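Local atomic coordinates of translation initiation factor eIF-2B (Pyrococcus horikoshii, PDB entry 1VB5), a protein that probably catalyses the exchange of GDP for GTP on initiation factor 2, as a regulatory subunit of the archaeal factor 2B. Residues B[9-13]-B[27-31]; B[57-61]-B[232-236]; B[63-67]-B[220-226]; B[113-117]-B[197-203]; B[126-130]-B[155-161]. One frame throughout, in Å; residues are numbered along the deposited sequence.

Contact 1 of 5, residues B[9-13]-B[27-31]; sequences ILREM and KGAEA
I9, E12 and M13 face K27, G28 and A31 across an antiparallel helix pair, part of the helical N-terminal region, in which helix 21-38 runs back along helix 4-14. The local axes come within 9.7 Å and run at 171° to each other, so I9 lies level with A31 and M13 with K27. I9 packs with two branches against the backbone of the other helix. With chi1 at -60°, CG2 stands opposite the backbone N and meets the carbonyl O of K27, while CD1 extends to 3.9 Å from E30 O and lies close to A31 CA. The charged contact lies at the partly exposed side. The lysine chain bends at chi2 and chi3, turning NZ outward to a salt bridge of 3.1 Å with OE2 of E12; the hydrogen bond within it is weak. A second, longer bridge joins K27 to E30 on its own helix, making a three-residue network. Replacing E12 by an alanine would probably leave the K27 ammonium with only the more distant E30 carboxylate in this network. At the buried end M13 slides past the lysine stem in the opposite direction, its CG pressed tightly to 3.4 Å from K27 CB.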
# COMPACT_ATOMS: atom_id res chain seq x y z
N ILE B 9 -23.38 -10.91 20.74
CA ILE B 9 -21.98 -10.56 20.93
C ILE B 9 -21.21 -11.08 19.72
O ILE B 9 -20.27 -10.44 19.25
CB ILE B 9 -21.40 -11.20 22.22
CG1 ILE B 9 -22.17 -10.70 23.44
CG2 ILE B 9 -19.93 -10.82 22.36
CD1 ILE B 9 -21.72 -11.32 24.76
N LEU B 10 -21.63 -12.23 19.20
CA LEU B 10 -20.98 -12.81 18.03
C LEU B 10 -21.10 -11.84 16.86
O LEU B 10 -20.14 -11.63 16.12
CB LEU B 10 -21.63 -14.16 17.67
CG LEU B 10 -21.35 -15.33 18.62
CD1 LEU B 10 -22.07 -16.58 18.14
CD2 LEU B 10 -19.85 -15.59 18.69
N ARG B 11 -22.28 -11.23 16.72
CA ARG B 11 -22.52 -10.26 15.65
C ARG B 11 -21.64 -9.03 15.88
O ARG B 11 -20.99 -8.55 14.95
CB ARG B 11 -23.99 -9.83 15.62
CG ARG B 11 -24.98 -10.95 15.39
CD ARG B 11 -26.39 -10.39 15.15
NE ARG B 11 -27.38 -11.46 15.02
CZ ARG B 11 -28.06 -11.98 16.04
NH1 ARG B 11 -27.87 -11.53 17.28
NH2 ARG B 11 -28.93 -12.96 15.82
N GLU B 12 -21.64 -8.53 17.11
CA GLU B 12 -20.86 -7.35 17.45
C GLU B 12 -19.38 -7.53 17.09
O GLU B 12 -18.71 -6.60 16.64
CB GLU B 12 -21.01 -7.03 18.93
CG GLU B 12 -20.37 -5.71 19.35
CD GLU B 12 -20.72 -5.32 20.78
OE1 GLU B 12 -20.26 -4.24 21.22
OE2 GLU B 12 -21.43 -6.09 21.45
N MET B 13 -18.87 -8.75 17.30
CA MET B 13 -17.48 -9.04 16.99
C MET B 13 -17.29 -9.07 15.48
O MET B 13 -16.30 -8.56 14.95
CB MET B 13 -17.07 -10.39 17.57
CG MET B 13 -17.28 -10.53 19.08
SD MET B 13 -16.65 -12.10 19.73
CE MET B 13 -17.71 -13.24 18.93
N LYS B 27 -14.25 -9.78 23.74
CA LYS B 27 -15.65 -10.04 23.43
C LYS B 27 -15.91 -11.54 23.41
O LYS B 27 -16.98 -12.00 23.82
CB LYS B 27 -16.01 -9.44 22.06
CG LYS B 27 -15.78 -7.94 21.95
CD LYS B 27 -16.67 -7.15 22.89
CE LYS B 27 -18.14 -7.29 22.53
NZ LYS B 27 -19.01 -6.43 23.39
N GLY B 28 -14.92 -12.30 22.95
CA GLY B 28 -15.06 -13.75 22.91
C GLY B 28 -15.21 -14.29 24.32
O GLY B 28 -16.04 -15.17 24.57
N ALA B 29 -14.42 -13.75 25.24
CA ALA B 29 -14.47 -14.17 26.64
C ALA B 29 -15.83 -13.77 27.21
O ALA B 29 -16.42 -14.51 27.99
CB ALA B 29 -13.35 -13.51 27.43
N GLU B 30 -16.30 -12.59 26.82
CA GLU B 30 -17.60 -12.09 27.28
C GLU B 30 -18.70 -13.04 26.83
O GLU B 30 -19.70 -13.21 27.52
CB GLU B 30 -17.87 -10.70 26.71
CG GLU B 30 -17.14 -9.57 27.41
CD GLU B 30 -17.40 -8.21 26.75
OE1 GLU B 30 -18.59 -7.88 26.52
OE2 GLU B 30 -16.43 -7.49 26.47
N ALA B 31 -18.51 -13.65 25.66
CA ALA B 31 -19.49 -14.58 25.12
C ALA B 31 -19.62 -15.78 26.05
O ALA B 31 -20.72 -16.22 26.38
CB ALA B 31 -19.08 -15.03 23.73

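Contact 2 of 5, residues B[57-61]-B[232-236]; sequences KVNPS and VMLME
The backbones of 57-61 and 232-236 approach most closely at S61 and L234, whose CA atoms are 5.8 Å apart, and neither chain is in regular structure at that point. S61 carries the polar part. Its OG donates to the carbonyl O of M233 over 2.6 Å, in the carbonyl plane and on a lone pair, and the same oxygen accepts the backbone N-H of M235 at 3.3 Å in a nearly straight bond (162°). One hydroxyl thus holds two peptide groups of the loop. With chi1 at -66°, OG sits opposite the carbonyl carbon of S61, and from there it meets both. Lower down, a water accepts from M233 N and donates to P60 O, adding an indirect link between the backbones.

The loop lies between strands 214-217 and 240-241, and it is met here by the turn that leaves helix 41-58. That turn is an Asx turn: N59 OD1 accepts the backbone N of S61 at 2.8 Å, in the carbonyl plane, so the asparagine acts as a second-shell residue fixing the backbone of the serine. The N59 amide also packs against M235. The methionine crosses it at about a right angle, placing CE 3.4 Å from N59 ND2, while its SD lies 3.4 Å from V58 O, an oxygen that also accepts from K14. F251 of strand 251-254 touches N59, S61 and M235 alike. Toward the more exposed end, P60 CB rests 4.0 Å from the SD of M233.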
# COMPACT_ATOMS: atom_id res chain seq x y z
N LYS B 57 -14.80 -18.97 14.18
CA LYS B 57 -15.31 -18.59 12.86
C LYS B 57 -15.38 -17.08 12.66
O LYS B 57 -15.37 -16.60 11.53
CB LYS B 57 -16.71 -19.18 12.64
CG LYS B 57 -16.75 -20.68 12.41
CD LYS B 57 -18.18 -21.14 12.18
CE LYS B 57 -18.28 -22.66 12.10
NZ LYS B 57 -19.70 -23.11 12.04
N VAL B 58 -15.45 -16.33 13.76
CA VAL B 58 -15.51 -14.88 13.67
C VAL B 58 -14.36 -14.37 12.80
O VAL B 58 -14.56 -13.51 11.94
CB VAL B 58 -15.42 -14.24 15.07
CG1 VAL B 58 -15.35 -12.72 14.95
CG2 VAL B 58 -16.63 -14.65 15.89
N ASN B 59 -13.16 -14.90 13.03
CA ASN B 59 -11.99 -14.51 12.25
C ASN B 59 -10.93 -15.59 12.37
O ASN B 59 -10.11 -15.58 13.29
CB ASN B 59 -11.43 -13.18 12.73
CG ASN B 59 -10.35 -12.64 11.80
OD1 ASN B 59 -9.52 -13.40 11.30
ND2 ASN B 59 -10.34 -11.33 11.59
N PRO B 60 -10.92 -16.55 11.43
CA PRO B 60 -9.94 -17.65 11.43
C PRO B 60 -8.49 -17.17 11.31
O PRO B 60 -7.57 -17.98 11.40
CB PRO B 60 -10.37 -18.50 10.24
CG PRO B 60 -11.85 -18.25 10.17
CD PRO B 60 -11.94 -16.77 10.39
N SER B 61 -8.30 -15.87 11.11
CA SER B 61 -6.95 -15.31 10.99
C SER B 61 -6.37 -14.89 12.35
O SER B 61 -5.19 -14.56 12.45
CB SER B 61 -6.95 -14.08 10.06
OG SER B 61 -7.27 -14.44 8.72
N VAL B 232 -2.95 -21.22 6.36
CA VAL B 232 -3.68 -20.11 6.96
C VAL B 232 -4.84 -19.61 6.09
O VAL B 232 -4.73 -19.55 4.87
CB VAL B 232 -2.74 -18.92 7.24
CG1 VAL B 232 -3.54 -17.72 7.72
CG2 VAL B 232 -1.72 -19.32 8.29
N MET B 233 -5.94 -19.26 6.75
CA MET B 233 -7.13 -18.72 6.08
C MET B 233 -7.10 -17.21 6.26
O MET B 233 -7.09 -16.71 7.39
CB MET B 233 -8.41 -19.26 6.73
CG MET B 233 -8.73 -20.72 6.46
SD MET B 233 -10.15 -21.29 7.45
CE MET B 233 -11.55 -20.62 6.50
N LEU B 234 -7.08 -16.47 5.15
CA LEU B 234 -7.06 -15.01 5.21
C LEU B 234 -8.47 -14.48 4.96
O LEU B 234 -8.99 -14.57 3.84
CB LEU B 234 -6.09 -14.46 4.16
CG LEU B 234 -4.65 -14.98 4.27
CD1 LEU B 234 -3.81 -14.43 3.12
CD2 LEU B 234 -4.05 -14.58 5.61
N MET B 235 -9.08 -13.94 6.01
CA MET B 235 -10.44 -13.41 5.95
C MET B 235 -10.61 -12.25 4.97
O MET B 235 -9.71 -11.44 4.77
CB MET B 235 -10.89 -12.99 7.36
CG MET B 235 -12.37 -12.63 7.46
SD MET B 235 -12.91 -12.35 9.17
CE MET B 235 -12.70 -10.57 9.33
N GLU B 236 -11.79 -12.19 4.36
CA GLU B 236 -12.10 -11.15 3.38
C GLU B 236 -13.50 -10.55 3.63
O GLU B 236 -14.40 -11.25 4.11
CB GLU B 236 -12.04 -11.75 1.98
CG GLU B 236 -12.02 -10.74 0.85
CD GLU B 236 -12.08 -11.37 -0.53
OE1 GLU B 236 -11.51 -12.47 -0.71
OE2 GLU B 236 -12.69 -10.76 -1.43
O HOH W 1 -6.52 -19.71 9.31

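Contact 3 of 5, residues B[63-67]-B[220-226]; sequences ASLYN and TYKFHPT
The rings of Y66 and H224 overlap obliquely, centroids 4.2 Å apart and planes at 32°, an aromatic pair that is neither a true stack nor edge-to-face. H224 CE1 lies over one face of the tyrosine, 3.5 Å above the plane and displaced toward the rim; in return Y66 CD2 lies over one face of the imidazole. A63 CB approaches the edge of the histidine, and S64 CB meets the edge of Y221 in the plane of that ring. Y66 gains a further neighbour in P225, whose CG is 3.7 Å from CE2 and comes at the ring obliquely. At its far end the phenolic OH is joined to T226 OG1 through a water.

Here helix 63-71 is seated on the loop that follows strand 214-217, a loop with a short 3-10 segment at 220-222. Backbone bonds of K222 and H224 to I188 tie the same loop to the neighbouring strand 187-188. The helix grips it through N67. Its CG stands anti to the carbonyl carbon (chi1 -74°), which aims the amide at two carbonyls, and ND2 gives one proton to Y221 O at 2.6 Å and the other to F223 O at 3.0 Å. Both bonds are close to straight and lie in the amide plane, which fixes the flip of the group, yet both come in well above the planes of the carbonyls they meet. S64 CA adds a C-H contact to the same Y221 O, at 3.4 Å. H224 ND1 is buried by this contact and has no polar partner in the model.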
# COMPACT_ATOMS: atom_id res chain seq x y z
N ALA B 63 -5.34 -15.99 15.99
CA ALA B 63 -5.01 -17.11 16.87
C ALA B 63 -5.54 -16.93 18.28
O ALA B 63 -5.74 -17.90 19.00
CB ALA B 63 -3.50 -17.30 16.91
N SER B 64 -5.78 -15.68 18.68
CA SER B 64 -6.27 -15.41 20.02
C SER B 64 -7.63 -16.08 20.23
O SER B 64 -7.91 -16.59 21.32
CB SER B 64 -6.39 -13.90 20.25
OG SER B 64 -7.35 -13.33 19.39
N LEU B 65 -8.46 -16.08 19.19
CA LEU B 65 -9.77 -16.70 19.30
C LEU B 65 -9.65 -18.21 19.44
O LEU B 65 -10.37 -18.83 20.23
CB LEU B 65 -10.62 -16.34 18.07
CG LEU B 65 -10.86 -14.84 17.90
CD1 LEU B 65 -11.72 -14.59 16.67
CD2 LEU B 65 -11.55 -14.30 19.15
N TYR B 66 -8.74 -18.81 18.67
CA TYR B 66 -8.52 -20.25 18.74
C TYR B 66 -7.99 -20.64 20.12
O TYR B 66 -8.43 -21.63 20.71
CB TYR B 66 -7.53 -20.69 17.67
CG TYR B 66 -7.05 -22.12 17.84
CD1 TYR B 66 -7.67 -23.17 17.17
CD2 TYR B 66 -5.97 -22.41 18.69
CE1 TYR B 66 -7.23 -24.49 17.35
CE2 TYR B 66 -5.53 -23.72 18.87
CZ TYR B 66 -6.16 -24.75 18.20
OH TYR B 66 -5.70 -26.04 18.37
N ASN B 67 -7.02 -19.88 20.64
CA ASN B 67 -6.46 -20.19 21.95
C ASN B 67 -7.48 -19.95 23.06
O ASN B 67 -7.46 -20.63 24.08
CB ASN B 67 -5.18 -19.38 22.20
CG ASN B 67 -4.01 -19.91 21.40
OD1 ASN B 67 -3.83 -21.12 21.26
ND2 ASN B 67 -3.18 -19.00 20.88
N THR B 220 1.87 -14.31 23.73
CA THR B 220 1.88 -15.75 23.56
C THR B 220 0.54 -16.36 23.14
O THR B 220 0.51 -17.38 22.44
CB THR B 220 2.39 -16.41 24.87
OG1 THR B 220 3.82 -16.35 24.89
CG2 THR B 220 1.92 -17.84 24.98
N TYR B 221 -0.57 -15.76 23.55
CA TYR B 221 -1.87 -16.32 23.18
C TYR B 221 -2.19 -16.03 21.71
O TYR B 221 -3.27 -16.38 21.22
CB TYR B 221 -2.98 -15.81 24.11
CG TYR B 221 -3.27 -14.32 24.04
CD1 TYR B 221 -4.02 -13.79 22.99
CD2 TYR B 221 -2.79 -13.45 25.02
CE1 TYR B 221 -4.27 -12.42 22.91
CE2 TYR B 221 -3.03 -12.08 24.94
CZ TYR B 221 -3.77 -11.58 23.89
OH TYR B 221 -4.00 -10.22 23.80
N LYS B 222 -1.25 -15.42 21.00
CA LYS B 222 -1.44 -15.13 19.58
C LYS B 222 -0.65 -16.12 18.73
O LYS B 222 -0.68 -16.08 17.50
CB LYS B 222 -1.03 -13.69 19.25
CG LYS B 222 -2.00 -12.67 19.82
CD LYS B 222 -1.57 -11.24 19.55
CE LYS B 222 -2.69 -10.27 19.87
NZ LYS B 222 -2.30 -8.86 19.58
N PHE B 223 0.08 -17.02 19.40
CA PHE B 223 0.85 -18.05 18.72
C PHE B 223 -0.07 -19.24 18.50
O PHE B 223 -0.67 -19.75 19.45
CB PHE B 223 2.04 -18.50 19.58
CG PHE B 223 3.20 -17.53 19.61
CD1 PHE B 223 3.02 -16.21 20.02
CD2 PHE B 223 4.48 -17.94 19.24
CE1 PHE B 223 4.09 -15.32 20.08
CE2 PHE B 223 5.56 -17.06 19.29
CZ PHE B 223 5.36 -15.75 19.71
N HIS B 224 -0.23 -19.68 17.25
CA HIS B 224 -1.08 -20.82 16.97
C HIS B 224 -0.18 -22.05 17.07
O HIS B 224 0.90 -22.10 16.47
CB HIS B 224 -1.69 -20.72 15.57
CG HIS B 224 -2.84 -21.66 15.35
ND1 HIS B 224 -4.14 -21.22 15.21
CD2 HIS B 224 -2.87 -23.00 15.24
CE1 HIS B 224 -4.93 -22.27 15.03
NE2 HIS B 224 -4.18 -23.36 15.04
N PRO B 225 -0.61 -23.07 17.83
CA PRO B 225 0.18 -24.29 18.02
C PRO B 225 0.27 -25.32 16.90
O PRO B 225 1.18 -26.14 16.91
CB PRO B 225 -0.43 -24.88 19.29
CG PRO B 225 -1.88 -24.54 19.12
CD PRO B 225 -1.84 -23.10 18.65
N THR B 226 -0.65 -25.28 15.95
CA THR B 226 -0.63 -26.29 14.89
C THR B 226 -0.72 -25.81 13.45
O THR B 226 -0.30 -26.51 12.53
CB THR B 226 -1.78 -27.29 15.10
OG1 THR B 226 -3.03 -26.59 14.98
CG2 THR B 226 -1.69 -27.91 16.48
O HOH W 2 -5.54 -27.80 16.08

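Contact 4 of 5, residues B[113-117]-B[197-203]; sequences IITHS and KAGTYLL
H116 extends across to the turn 197-200, its imidazole pointing at the turn and its CB touching L203 CD1 at 4.1 Å. The ring stands on a chain with CG opposite the backbone N (chi1 175°), which carries NE2 over to the far segment. There NE2 donates to the carbonyl O of A198 at 2.9 Å; the acceptor lies near the ring plane, although the donor stands above the plane of the carbonyl. CD2 comes 3.6 Å from T200 OG1 at the ring edge, while ND1 bonds to T141 OG1, so both ring nitrogens are engaged and the rotation of the imidazole is set. A phenylalanine in place of H116 would probably leave the A198 carbonyl and the T141 hydroxyl without these partners and let the buried turn shift.

Beside the ring, S117 CB packs on K197 CB at 3.6 Å, and the polar ends of both side chains go to E148. The turn has its own bracing: K197 O takes both the backbone N and OG1 of T200, the hydroxyl bond at 2.7 Å lying on a lone pair. G199 has a positive phi of 113°, and a CB there would run into H116 NE2. Deeper in, L203 reaches toward I114, with CD2 4.4 Å from I114 CG2.

A type II turn from K197 to T200, with glycine at the N-cap of helix 200-209, thus faces the C-terminal end of strand 111-115 of the mixed, largely parallel sheet, an arrangement consistent with the Rossmann-like fold of this family.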
# COMPACT_ATOMS: atom_id res chain seq x y z
N ILE B 113 9.84 5.48 14.63
CA ILE B 113 9.13 4.21 14.53
C ILE B 113 8.06 4.20 13.44
O ILE B 113 7.20 5.07 13.40
CB ILE B 113 8.44 3.87 15.87
CG1 ILE B 113 9.46 3.96 17.02
CG2 ILE B 113 7.83 2.47 15.81
CD1 ILE B 113 8.82 3.92 18.40
N ILE B 114 8.11 3.21 12.56
CA ILE B 114 7.10 3.11 11.51
C ILE B 114 6.27 1.88 11.82
O ILE B 114 6.79 0.86 12.26
CB ILE B 114 7.73 2.99 10.10
CG1 ILE B 114 6.63 3.03 9.04
CG2 ILE B 114 8.52 1.69 9.98
CD1 ILE B 114 7.15 3.27 7.62
N THR B 115 4.96 2.00 11.60
CA THR B 115 4.06 0.89 11.87
C THR B 115 2.95 0.89 10.83
O THR B 115 2.85 1.80 10.01
CB THR B 115 3.46 1.00 13.31
OG1 THR B 115 2.75 -0.21 13.63
CG2 THR B 115 2.51 2.19 13.41
N HIS B 116 2.11 -0.14 10.87
CA HIS B 116 1.02 -0.30 9.91
C HIS B 116 -0.21 -0.82 10.65
O HIS B 116 -0.09 -1.59 11.60
CB HIS B 116 1.47 -1.28 8.81
CG HIS B 116 0.40 -1.64 7.82
ND1 HIS B 116 -0.30 -0.69 7.10
CD2 HIS B 116 -0.09 -2.84 7.43
CE1 HIS B 116 -1.16 -1.29 6.30
NE2 HIS B 116 -1.05 -2.60 6.48
N SER B 117 -1.39 -0.36 10.22
CA SER B 117 -2.65 -0.76 10.82
C SER B 117 -2.74 -0.36 12.30
O SER B 117 -1.98 0.48 12.77
CB SER B 117 -2.86 -2.27 10.67
OG SER B 117 -4.17 -2.64 11.02
N LYS B 197 -2.41 -7.54 9.23
CA LYS B 197 -3.11 -6.72 8.25
C LYS B 197 -2.39 -6.72 6.90
O LYS B 197 -1.16 -6.60 6.83
CB LYS B 197 -3.23 -5.28 8.77
CG LYS B 197 -4.02 -4.35 7.85
CD LYS B 197 -5.50 -4.73 7.81
CE LYS B 197 -6.22 -4.03 6.66
NZ LYS B 197 -6.02 -2.56 6.68
N ALA B 198 -3.16 -6.87 5.82
CA ALA B 198 -2.61 -6.87 4.47
C ALA B 198 -1.71 -5.66 4.28
O ALA B 198 -2.10 -4.53 4.61
CB ALA B 198 -3.74 -6.85 3.46
N GLY B 199 -0.52 -5.88 3.75
CA GLY B 199 0.41 -4.79 3.55
C GLY B 199 1.64 -4.89 4.43
O GLY B 199 2.69 -4.31 4.11
N THR B 200 1.53 -5.61 5.55
CA THR B 200 2.63 -5.78 6.49
C THR B 200 3.82 -6.42 5.78
O THR B 200 4.98 -6.06 6.02
CB THR B 200 2.22 -6.67 7.69
OG1 THR B 200 1.06 -6.12 8.33
CG2 THR B 200 3.36 -6.76 8.70
N TYR B 201 3.53 -7.37 4.90
CA TYR B 201 4.55 -8.06 4.12
C TYR B 201 5.37 -7.05 3.32
O TYR B 201 6.60 -7.09 3.30
CB TYR B 201 3.88 -9.08 3.19
CG TYR B 201 4.78 -9.76 2.18
CD1 TYR B 201 5.90 -10.49 2.58
CD2 TYR B 201 4.49 -9.69 0.81
CE1 TYR B 201 6.72 -11.14 1.65
CE2 TYR B 201 5.30 -10.34 -0.13
CZ TYR B 201 6.40 -11.06 0.29
OH TYR B 201 7.18 -11.72 -0.64
N LEU B 202 4.68 -6.12 2.66
CA LEU B 202 5.36 -5.10 1.86
C LEU B 202 6.23 -4.23 2.75
O LEU B 202 7.34 -3.84 2.36
CB LEU B 202 4.35 -4.22 1.11
CG LEU B 202 3.36 -4.99 0.24
CD1 LEU B 202 2.37 -4.02 -0.42
CD2 LEU B 202 4.12 -5.79 -0.81
N LEU B 203 5.74 -3.90 3.94
CA LEU B 203 6.51 -3.08 4.86
C LEU B 203 7.76 -3.87 5.21
O LEU B 203 8.87 -3.32 5.25
CB LEU B 203 5.71 -2.80 6.14
CG LEU B 203 5.99 -1.53 6.95
CD1 LEU B 203 5.57 -1.74 8.40
CD2 LEU B 203 7.45 -1.18 6.88

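Contact 5 of 5, residues B[126-130]-B[155-161]; sequences IRTAK and ELEFSGI
R127 leaves helix 120-131 with CG beside the backbone N (chi1 -78°) and then runs out nearly straight from CG to NE toward the end of helix 148-158. CG passes 4.2 Å from I161 CD1, and CD follows alongside S159 OG. NE donates to that hydroxyl at 2.7 Å, with the oxygen tilted from the guanidinium plane. At the tip, NH2 forms a salt bridge with E155 OE2 at 2.7 Å, met on its anti side and near the guanidinium plane, the carboxylate turned 84° to it. The same NH2 also reaches E155 O at 3.3 Å, from the face of that carbonyl opposite to S159 N, while NH1 turns back to E124 on its own helix.

A turn further on, K130 NZ bonds to S159 O at 2.9 Å on a lone pair, and its CD rests on I161 CG1. Beneath these polar ends I126 CG2 meets I161 CD1 at 3.6 Å and L156 CD2.

The helix end itself closes in a Schellman motif at G160. Two basic side chains thus converge on the C-terminal end of helix 148-158, whose partial negative charge is likely to favour them, above an apolar seam facing strand 136-141.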
# COMPACT_ATOMS: atom_id res chain seq x y z
N ILE B 126 4.33 1.88 22.59
CA ILE B 126 4.68 3.26 22.30
C ILE B 126 4.40 4.19 23.49
O ILE B 126 5.23 5.04 23.82
CB ILE B 126 3.93 3.73 21.03
CG1 ILE B 126 4.59 3.09 19.80
CG2 ILE B 126 3.94 5.24 20.92
CD1 ILE B 126 3.82 3.29 18.49
N ARG B 127 3.25 4.03 24.12
CA ARG B 127 2.88 4.85 25.26
C ARG B 127 3.81 4.64 26.46
O ARG B 127 4.17 5.60 27.15
CB ARG B 127 1.44 4.56 25.67
CG ARG B 127 0.41 5.23 24.78
CD ARG B 127 -1.01 4.83 25.16
NE ARG B 127 -1.98 5.72 24.53
CZ ARG B 127 -3.27 5.45 24.39
NH1 ARG B 127 -3.76 4.30 24.84
NH2 ARG B 127 -4.07 6.32 23.79
N THR B 128 4.18 3.39 26.71
CA THR B 128 5.07 3.08 27.82
C THR B 128 6.44 3.70 27.58
O THR B 128 7.08 4.18 28.52
CB THR B 128 5.23 1.55 28.01
OG1 THR B 128 3.96 0.97 28.34
CG2 THR B 128 6.23 1.25 29.13
N ALA B 129 6.89 3.70 26.33
CA ALA B 129 8.19 4.27 26.00
C ALA B 129 8.17 5.78 26.25
O ALA B 129 9.14 6.34 26.77
CB ALA B 129 8.55 3.98 24.54
N LYS B 130 7.07 6.42 25.87
CA LYS B 130 6.94 7.86 26.07
C LYS B 130 6.87 8.18 27.56
O LYS B 130 7.43 9.17 28.02
CB LYS B 130 5.67 8.39 25.39
CG LYS B 130 5.46 9.88 25.61
CD LYS B 130 3.97 10.22 25.70
CE LYS B 130 3.29 9.44 26.83
NZ LYS B 130 1.88 9.86 27.05
N GLU B 155 -5.30 8.18 19.01
CA GLU B 155 -4.78 7.75 20.30
C GLU B 155 -3.41 8.34 20.61
O GLU B 155 -3.14 8.70 21.75
CB GLU B 155 -4.71 6.22 20.36
CG GLU B 155 -6.07 5.54 20.26
CD GLU B 155 -6.97 5.83 21.46
OE1 GLU B 155 -8.18 5.53 21.39
OE2 GLU B 155 -6.47 6.33 22.49
N LEU B 156 -2.56 8.43 19.59
CA LEU B 156 -1.22 8.98 19.77
C LEU B 156 -1.32 10.46 20.08
O LEU B 156 -0.52 11.01 20.83
CB LEU B 156 -0.36 8.76 18.52
CG LEU B 156 0.10 7.33 18.23
CD1 LEU B 156 0.88 7.28 16.92
CD2 LEU B 156 0.96 6.82 19.37
N GLU B 157 -2.31 11.11 19.48
CA GLU B 157 -2.53 12.53 19.70
C GLU B 157 -2.98 12.72 21.15
O GLU B 157 -2.54 13.64 21.83
CB GLU B 157 -3.60 13.04 18.74
CG GLU B 157 -3.78 14.54 18.72
CD GLU B 157 -4.73 14.98 17.62
OE1 GLU B 157 -5.91 14.58 17.66
OE2 GLU B 157 -4.28 15.71 16.70
N PHE B 158 -3.86 11.84 21.61
CA PHE B 158 -4.37 11.90 22.98
C PHE B 158 -3.18 11.83 23.96
O PHE B 158 -3.14 12.55 24.96
CB PHE B 158 -5.31 10.72 23.24
CG PHE B 158 -5.88 10.67 24.64
CD1 PHE B 158 -7.04 11.39 24.96
CD2 PHE B 158 -5.27 9.91 25.64
CE1 PHE B 158 -7.58 11.33 26.25
CE2 PHE B 158 -5.80 9.85 26.93
CZ PHE B 158 -6.96 10.56 27.24
N SER B 159 -2.21 10.98 23.64
CA SER B 159 -1.05 10.79 24.49
C SER B 159 0.08 11.81 24.31
O SER B 159 1.07 11.78 25.04
CB SER B 159 -0.51 9.38 24.29
OG SER B 159 -1.49 8.41 24.62
N GLY B 160 -0.07 12.72 23.35
CA GLY B 160 0.96 13.73 23.13
C GLY B 160 2.20 13.20 22.42
O GLY B 160 3.31 13.73 22.56
N ILE B 161 2.01 12.14 21.64
CA ILE B 161 3.12 11.54 20.91
C ILE B 161 3.17 12.10 19.49
O ILE B 161 2.15 12.21 18.81
CB ILE B 161 2.97 10.00 20.91
CG1 ILE B 161 3.04 9.51 22.36
CG2 ILE B 161 4.06 9.36 20.06
CD1 ILE B 161 2.58 8.08 22.56

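Contact 4 is the most buried, and its polar atoms find several partners around a histidine at the C-terminal end of an inner strand of the mixed sheet. Contact 5 joins two helices near the surface of the same domain, its centre about 19 Å from that of contact 4, and relies on charge over an apolar seam. Contact 1, also helix on helix, lies about 28 Å from contact 5 between centres and has its salt bridges at the partly exposed side. Contacts 2 and 3 share the long loop after strand 214-217 and tie it to consecutive helices, chiefly by side chains gripping backbone; they touch through L65. M13 and V58 link contact 1 to contact 2.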